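Local structure of purine nucleoside phosphorylase YlmD (Geobacillus stearothermophilus, 6T1B) at residues I85-K90 against Y111-G116; R147-G152 against D193-T198. The protein catalyses the phosphorolysis of adenosine, inosine and S-methyl-5'-thioadenosine to the free base and a ribose 1-phosphate, and also deaminates adenosine. All coordinates share one frame; numbering follows the deposited sequence.

Interaction 1 of 2, residues I85-K90 against Y111-G116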
ATOM      1  N   ILE A  85       3.536  10.476   7.456  1.00 12.86           N
ATOM      2  CA  ILE A  85       2.168   9.971   7.513  1.00 12.98           C
ATOM      3  C   ILE A  85       1.285  11.105   8.006  1.00 13.00           C
ATOM      4  O   ILE A  85       1.690  11.877   8.881  1.00 16.05           O
ATOM      5  CB  ILE A  85       2.078   8.789   8.496  1.00 13.74           C
ATOM      6  CG1 ILE A  85       2.869   7.590   7.997  1.00 12.96           C
ATOM      7  CG2 ILE A  85       0.626   8.418   8.756  1.00 14.92           C
ATOM      8  CD1 ILE A  85       3.064   6.514   9.051  1.00 14.18           C
ATOM      9  N   GLN A  86       0.072  11.204   7.462  1.00 12.38           N
ATOM     10  CA  GLN A  86      -0.879  12.242   7.845  0.54 14.71           C
ATOM     11  C   GLN A  86      -2.205  11.623   8.277  1.00 13.46           C
ATOM     12  O   GLN A  86      -2.742  10.762   7.570  1.00 13.00           O
ATOM     13  CB  GLN A  86      -1.158  13.170   6.658  0.54 18.14           C
ATOM     14  CG  GLN A  86      -1.824  14.475   7.025  0.54 19.00           C
ATOM     15  CD  GLN A  86      -0.801  15.525   7.408  0.54 34.16           C
ATOM     16  OE1 GLN A  86      -0.150  16.116   6.545  0.54 42.15           O
ATOM     17  NE2 GLN A  86      -0.627  15.736   8.695  0.54 32.27           N
ATOM     18  N   LYS A  87      -2.730  12.068   9.406  1.00 14.06           N
ATOM     19  CA  LYS A  87      -4.095  11.750   9.795  1.00 13.57           C
ATOM     20  C   LYS A  87      -5.042  12.609   8.974  1.00 14.15           C
ATOM     21  O   LYS A  87      -4.839  13.826   8.843  1.00 16.92           O
ATOM     22  CB  LYS A  87      -4.295  12.071  11.268  1.00 14.90           C
ATOM     23  CG  LYS A  87      -5.714  11.838  11.756  1.00 15.80           C
ATOM     24  CD  LYS A  87      -5.831  12.081  13.236  1.00 19.26           C
ATOM     25  CE  LYS A  87      -7.244  11.801  13.770  1.00 22.90           C
ATOM     26  NZ  LYS A  87      -7.274  11.770  15.262  1.00 27.17           N
ATOM     27  N   VAL A  88      -6.069  11.981   8.402  1.00 13.46           N
ATOM     28  CA  VAL A  88      -7.057  12.705   7.611  1.00 13.78           C
ATOM     29  C   VAL A  88      -8.466  12.447   8.109  1.00 14.47           C
ATOM     30  O   VAL A  88      -8.732  11.483   8.835  1.00 15.05           O
ATOM     31  CB  VAL A  88      -6.954  12.352   6.113  1.00 14.00           C
ATOM     32  CG1 VAL A  88      -5.597  12.798   5.576  1.00 14.03           C
ATOM     33  CG2 VAL A  88      -7.150  10.846   5.897  1.00 13.18           C
ATOM     34  N   THR A  89      -9.380  13.342   7.715  1.00 14.48           N
ATOM     35  CA  THR A  89     -10.769  13.313   8.143  1.00 16.27           C
ATOM     36  C   THR A  89     -11.665  13.619   6.949  1.00 15.79           C
ATOM     37  O   THR A  89     -11.205  13.807   5.824  1.00 15.66           O
ATOM     38  CB  THR A  89     -11.043  14.354   9.239  1.00 19.50           C
ATOM     39  OG1 THR A  89     -10.922  15.673   8.668  1.00 20.19           O
ATOM     40  CG2 THR A  89     -10.083  14.193  10.400  1.00 17.52           C
ATOM     41  N   LYS A  90     -12.970  13.698   7.203  1.00 18.55           N
ATOM     42  CA  LYS A  90     -13.886  14.026   6.110  1.00 22.73           C
ATOM     43  C   LYS A  90     -13.569  15.375   5.482  1.00 18.98           C
ATOM     44  O   LYS A  90     -13.896  15.583   4.303  1.00 21.06           O
ATOM     45  CB  LYS A  90     -15.337  13.887   6.567  1.00 22.00           C
ATOM     46  CG  LYS A  90     -15.796  12.428   6.522  1.00 53.71           C
ATOM     47  CD  LYS A  90     -17.067  12.138   7.309  1.00 51.51           C
ATOM     48  CE  LYS A  90     -18.230  12.976   6.834  1.00 55.56           C
ATOM     49  NZ  LYS A  90     -19.525  12.318   7.163  1.00 57.26           N
ATOM     50  N   TYR A 111      -3.941   7.874   7.646  1.00 10.58           N
ATOM     51  CA  TYR A 111      -4.845   7.096   8.482  1.00 10.67           C
ATOM     52  C   TYR A 111      -6.049   7.941   8.852  1.00 12.07           C
ATOM     53  O   TYR A 111      -6.001   9.170   8.787  1.00 12.60           O
ATOM     54  CB  TYR A 111      -4.191   6.528   9.739  1.00 11.46           C
ATOM     55  CG  TYR A 111      -3.787   7.488  10.826  1.00 12.72           C
ATOM     56  CD1 TYR A 111      -4.637   7.760  11.889  1.00 13.31           C
ATOM     57  CD2 TYR A 111      -2.523   8.051  10.837  1.00 14.25           C
ATOM     58  CE1 TYR A 111      -4.247   8.592  12.919  1.00 15.61           C
ATOM     59  CE2 TYR A 111      -2.138   8.874  11.865  1.00 15.84           C
ATOM     60  CZ  TYR A 111      -2.987   9.143  12.891  1.00 16.64           C
ATOM     61  OH  TYR A 111      -2.566   9.968  13.914  1.00 19.99           O
ATOM     62  N   THR A 112      -7.132   7.279   9.262  1.00 12.54           N
ATOM     63  CA  THR A 112      -8.315   7.993   9.711  1.00 12.63           C
ATOM     64  C   THR A 112      -9.079   7.141  10.712  1.00 15.10           C
ATOM     65  O   THR A 112      -9.068   5.903  10.637  1.00 14.43           O
ATOM     66  CB  THR A 112      -9.225   8.362   8.533  1.00 13.56           C
ATOM     67  OG1 THR A 112     -10.316   9.180   8.963  1.00 14.68           O
ATOM     68  CG2 THR A 112      -9.789   7.116   7.852  1.00 14.68           C
ATOM     69  N   ASP A 113      -9.758   7.811  11.626  1.00 14.96           N
ATOM     70  CA  ASP A 113     -10.677   7.137  12.529  1.00 15.71           C
ATOM     71  C   ASP A 113     -12.137   7.430  12.198  1.00 15.68           C
ATOM     72  O   ASP A 113     -13.029   7.075  12.961  1.00 17.38           O
ATOM     73  CB  ASP A 113     -10.339   7.421  13.999  1.00 18.52           C
ATOM     74  CG  ASP A 113     -10.549   8.865  14.391  1.00 17.33           C
ATOM     75  OD1 ASP A 113     -10.977   9.654  13.544  1.00 20.29           O
ATOM     76  OD2 ASP A 113     -10.278   9.210  15.566  1.00 19.94           O
ATOM     77  N   GLU A 114     -12.401   7.999  11.021  1.00 16.51           N
ATOM     78  CA  GLU A 114     -13.752   8.325  10.601  1.00 16.27           C
ATOM     79  C   GLU A 114     -14.219   7.366   9.521  1.00 17.65           C
ATOM     80  O   GLU A 114     -13.417   6.880   8.723  1.00 17.78           O
ATOM     81  CB  GLU A 114     -13.825   9.768  10.077  1.00 17.57           C
ATOM     82  CG  GLU A 114     -13.380  10.787  11.104  1.00 18.57           C
ATOM     83  CD  GLU A 114     -13.582  12.227  10.694  1.00 20.98           C
ATOM     84  OE1 GLU A 114     -13.226  13.101  11.511  1.00 22.41           O
ATOM     85  OE2 GLU A 114     -14.084  12.499   9.583  1.00 23.19           O
ATOM     86  N   ALA A 115     -15.520   7.094   9.502  1.00 17.67           N
ATOM     87  CA  ALA A 115     -16.115   6.380   8.382  1.00 16.60           C
ATOM     88  C   ALA A 115     -16.377   7.335   7.218  1.00 20.26           C
ATOM     89  O   ALA A 115     -16.386   8.561   7.369  1.00 19.52           O
ATOM     90  CB  ALA A 115     -17.414   5.697   8.798  1.00 20.61           C
ATOM     91  N   GLY A 116     -16.613   6.758   6.044  1.00 17.34           N
ATOM     92  CA  GLY A 116     -16.921   7.579   4.886  1.00 18.36           C
ATOM     93  C   GLY A 116     -15.723   8.192   4.201  1.00 15.38           C
ATOM     94  O   GLY A 116     -15.887   9.084   3.365  1.00 18.66           O
TER
HETATM   95  O   HOH W   1      -9.192  10.666  11.519  1.00 19.22           O
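Lys-87 and Tyr-111 form a parallel bridge between edge strand 85-87 and strand 109-112 in a mixed six-stranded sheet. Tyr-111 N donates to Gln-86 O at 3.1 Å, and Val-88 N to Tyr-111 O at 2.8 Å. On the sheet face shared by Lys-87 and Tyr-111, CB of the lysine sits 3.9 Å from the centroid of the tyrosine ring, a CH-pi contact over one face and toward the rim. Ile-85 CG2 meets the ring at its edge, in plane, while Trp-161 packs against it edge-to-face. The lysine CG is anti to the backbone N (chi1 177°) and the chain runs on extended, carrying NZ to a salt bridge with Glu-165, which also bonds Tyr-111 OH; Asp-113 OD2 is a long second partner. Past the bridge, the side chain of Thr-112 takes over: its OG1 donates to Val-88 O (2.8 Å) and accepts from Glu-114 N, making an ST turn. Water 1 lies 2.8 Å from Val-88 O and accepts from Asp-113 N. Farther on, Glu-114 reaches across with an extended chain, OE1 lying 3.4 Å from Thr-89 CB, and its OE2 takes Lys-90 N at 2.9 Å from above the carboxylate plane.

Interaction 2 of 2, residues R147-G152 against D193-T198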
ATOM      1  N   ARG A 147      13.030   3.042   0.195  1.00 15.37           N
ATOM      2  CA  ARG A 147      13.355   4.276   0.904  1.00 15.90           C
ATOM      3  C   ARG A 147      12.432   4.475   2.103  1.00 15.12           C
ATOM      4  O   ARG A 147      12.892   4.811   3.211  1.00 17.27           O
ATOM      5  CB  ARG A 147      13.255   5.469  -0.037  1.00 18.78           C
ATOM      6  CG  ARG A 147      14.311   5.489  -1.084  1.00 21.92           C
ATOM      7  CD  ARG A 147      14.330   6.839  -1.747  1.00 35.55           C
ATOM      8  NE  ARG A 147      15.150   6.799  -2.943  1.00 50.14           N
ATOM      9  CZ  ARG A 147      16.431   7.132  -2.992  1.00 54.75           C
ATOM     10  NH1 ARG A 147      17.068   7.041  -4.145  1.00 28.99           N
ATOM     11  NH2 ARG A 147      17.066   7.553  -1.902  1.00 56.06           N
ATOM     12  N   GLY A 148      11.135   4.266   1.903  1.00 13.96           N
ATOM     13  CA  GLY A 148      10.191   4.409   3.000  1.00 13.84           C
ATOM     14  C   GLY A 148      10.414   3.364   4.075  1.00 16.11           C
ATOM     15  O   GLY A 148      10.250   3.636   5.268  1.00 15.17           O
ATOM     16  N   THR A 149      10.799   2.154   3.668  1.00 14.72           N
ATOM     17  CA  THR A 149      11.146   1.113   4.634  1.00 14.05           C
ATOM     18  C   THR A 149      12.392   1.501   5.415  1.00 15.28           C
ATOM     19  O   THR A 149      12.441   1.349   6.641  1.00 16.86           O
ATOM     20  CB  THR A 149      11.341  -0.219   3.907  1.00 15.05           C
ATOM     21  OG1 THR A 149      10.145  -0.557   3.181  1.00 15.49           O
ATOM     22  CG2 THR A 149      11.609  -1.346   4.874  1.00 16.07           C
ATOM     23  N   ALA A 150      13.399   2.043   4.731  1.00 15.39           N
ATOM     24  CA  ALA A 150      14.608   2.507   5.416  1.00 16.04           C
ATOM     25  C   ALA A 150      14.275   3.642   6.382  1.00 16.78           C
ATOM     26  O   ALA A 150      14.950   3.806   7.409  1.00 19.78           O
ATOM     27  CB  ALA A 150      15.648   2.965   4.389  1.00 19.14           C
ATOM     28  N   GLY A 151      13.244   4.428   6.070  1.00 16.70           N
ATOM     29  CA  GLY A 151      12.746   5.492   6.911  1.00 15.10           C
ATOM     30  C   GLY A 151      11.836   5.052   8.024  1.00 16.82           C
ATOM     31  O   GLY A 151      11.445   5.878   8.857  1.00 18.40           O
ATOM     32  N   GLY A 152      11.498   3.766   8.066  1.00 15.45           N
ATOM     33  CA  GLY A 152      10.674   3.248   9.139  1.00 16.45           C
ATOM     34  C   GLY A 152       9.205   3.600   9.052  1.00 14.99           C
ATOM     35  O   GLY A 152       8.547   3.755  10.088  1.00 14.32           O
ATOM     36  N   ASP A 193      22.318  -1.649   3.116  1.00 26.40           N
ATOM     37  CA  ASP A 193      22.957  -0.903   4.196  1.00 30.03           C
ATOM     38  C   ASP A 193      22.002   0.109   4.820  1.00 29.80           C
ATOM     39  O   ASP A 193      22.059   0.358   6.031  1.00 31.44           O
ATOM     40  CB  ASP A 193      24.218  -0.198   3.687  1.00 32.96           C
ATOM     41  CG  ASP A 193      25.358  -1.156   3.426  1.00 43.89           C
ATOM     42  OD1 ASP A 193      25.323  -2.284   3.958  1.00 35.60           O
ATOM     43  OD2 ASP A 193      26.299  -0.778   2.698  1.00 43.44           O
ATOM     44  N   SER A 194      21.135   0.719   4.010  1.00 27.77           N
ATOM     45  CA  SER A 194      20.168   1.660   4.555  1.00 26.83           C
ATOM     46  C   SER A 194      19.087   0.954   5.363  1.00 24.43           C
ATOM     47  O   SER A 194      18.465   1.580   6.231  1.00 26.44           O
ATOM     48  CB  SER A 194      19.514   2.458   3.423  1.00 29.05           C
ATOM     49  OG  SER A 194      18.552   1.668   2.742  1.00 37.09           O
ATOM     50  N   LEU A 195      18.838  -0.323   5.083  1.00 22.48           N
ATOM     51  CA  LEU A 195      17.832  -1.073   5.810  1.00 21.74           C
ATOM     52  C   LEU A 195      18.355  -1.689   7.092  1.00 24.88           C
ATOM     53  O   LEU A 195      17.572  -1.856   8.042  1.00 25.56           O
ATOM     54  CB  LEU A 195      17.249  -2.187   4.932  1.00 20.31           C
ATOM     55  CG  LEU A 195      16.514  -1.729   3.681  1.00 20.20           C
ATOM     56  CD1 LEU A 195      16.155  -2.905   2.793  1.00 24.12           C
ATOM     57  CD2 LEU A 195      15.243  -0.961   4.044  1.00 21.26           C
ATOM     58  N   ARG A 196      19.638  -2.050   7.153  1.00 24.85           N
ATOM     59  CA  ARG A 196      20.152  -2.726   8.339  1.00 25.72           C
ATOM     60  C   ARG A 196      19.832  -1.984   9.632  1.00 33.14           C
ATOM     61  O   ARG A 196      19.427  -2.649  10.603  1.00 28.65           O
ATOM     62  CB  ARG A 196      21.663  -2.986   8.225  1.00 32.30           C
ATOM     63  CG  ARG A 196      21.992  -4.273   7.500  1.00 43.64           C
ATOM     64  CD  ARG A 196      23.260  -4.944   8.017  1.00 66.11           C
ATOM     65  NE  ARG A 196      23.769  -5.875   7.012  1.00 47.54           N
ATOM     66  CZ  ARG A 196      24.325  -5.486   5.870  1.00 62.05           C
ATOM     67  NH1 ARG A 196      24.445  -4.190   5.612  1.00 38.48           N
ATOM     68  NH2 ARG A 196      24.748  -6.382   4.991  1.00 46.37           N
ATOM     69  N   PRO A 197      19.960  -0.657   9.706  1.00 35.01           N
ATOM     70  CA  PRO A 197      19.726   0.030  10.987  1.00 31.09           C
ATOM     71  C   PRO A 197      18.305  -0.053  11.489  1.00 30.26           C
ATOM     72  O   PRO A 197      18.066   0.257  12.658  1.00 34.28           O
ATOM     73  CB  PRO A 197      20.108   1.489  10.683  1.00 42.79           C
ATOM     74  CG  PRO A 197      21.000   1.416   9.490  1.00 45.77           C
ATOM     75  CD  PRO A 197      20.512   0.251   8.682  1.00 36.14           C
ATOM     76  N   THR A 198      17.344  -0.435  10.651  1.00 24.13           N
ATOM     77  CA  THR A 198      15.939  -0.414  11.038  1.00 24.96           C
ATOM     78  C   THR A 198      15.468  -1.729  11.644  1.00 29.56           C
ATOM     79  O   THR A 198      14.309  -1.824  12.070  1.00 27.19           O
ATOM     80  CB  THR A 198      15.060  -0.088   9.823  1.00 27.98           C
ATOM     81  OG1 THR A 198      14.995  -1.237   8.968  1.00 26.82           O
ATOM     82  CG2 THR A 198      15.614   1.097   9.036  1.00 30.18           C
TER
HETATM   83  O   HOH W   2      18.066   4.034   7.546  1.00 42.74           O
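Thr-149 and Ala-150 of the short helix 146-150 meet helix 189-195 and the 3-10 turn at 196-198. In Thr-149, chi1 of -57° sets OG1 beside the backbone N and turns CG2 anti to it, 3.7 Å from Leu-195 CD2, the two side chains crossing at a slant. Its OG1 turns back to bond Gly-145 O and also meets Asn-223 ND2. Ala-150 is the centre of the contact. Leu-195 CD2 comes to 3.6 Å from Ala-150 N, and Ala-150 CB rests 3.6 Å from Ser-194 OG, a hydroxyl that is bonded to Val-191 O. The methyl CG2 of Thr-198 presses on Ala-150 O at 3.2 Å, and water 2 donates to that oxygen and to Ser-194 O, bridging the two backbones. Thr-198 OG1 bonds Leu-195 O at 2.8 Å, on a lone pair in the carbonyl plane, and Thr-198 N donates to the same oxygen. Gly-152 then closes the first helix in a Schellman motif and is the N-cap of helix 153-163. Helix 219-229 lies against Thr-149 through Leu-219 and Ala-222, with Gln-226 NE2 bonding Thr-149 O, while strand 207-211 packs Trp-207 on Leu-195.

Both contacts are partly buried and lie well away from the centre of the chain, and share no element: interaction 1 joins edge strand 85-87 to its neighbour, interaction 2 helix 146-150 to helix 189-195 and the 3-10 turn at 196-198. The first buries 509 Å² and is held by direct hydrogen bonds, from backbone and side chains, with charged groups along its margin. The second buries 206 Å² and has no direct hydrogen bond between its segments, just methyl contacts and one shared water. Helix 153-163 relates them: it packs on Ile-85 and Tyr-111 and starts from Gly-152. The side chain of Thr-149 is about 9 Å from a bound zinc ion, that of Ile-85 about 14 Å.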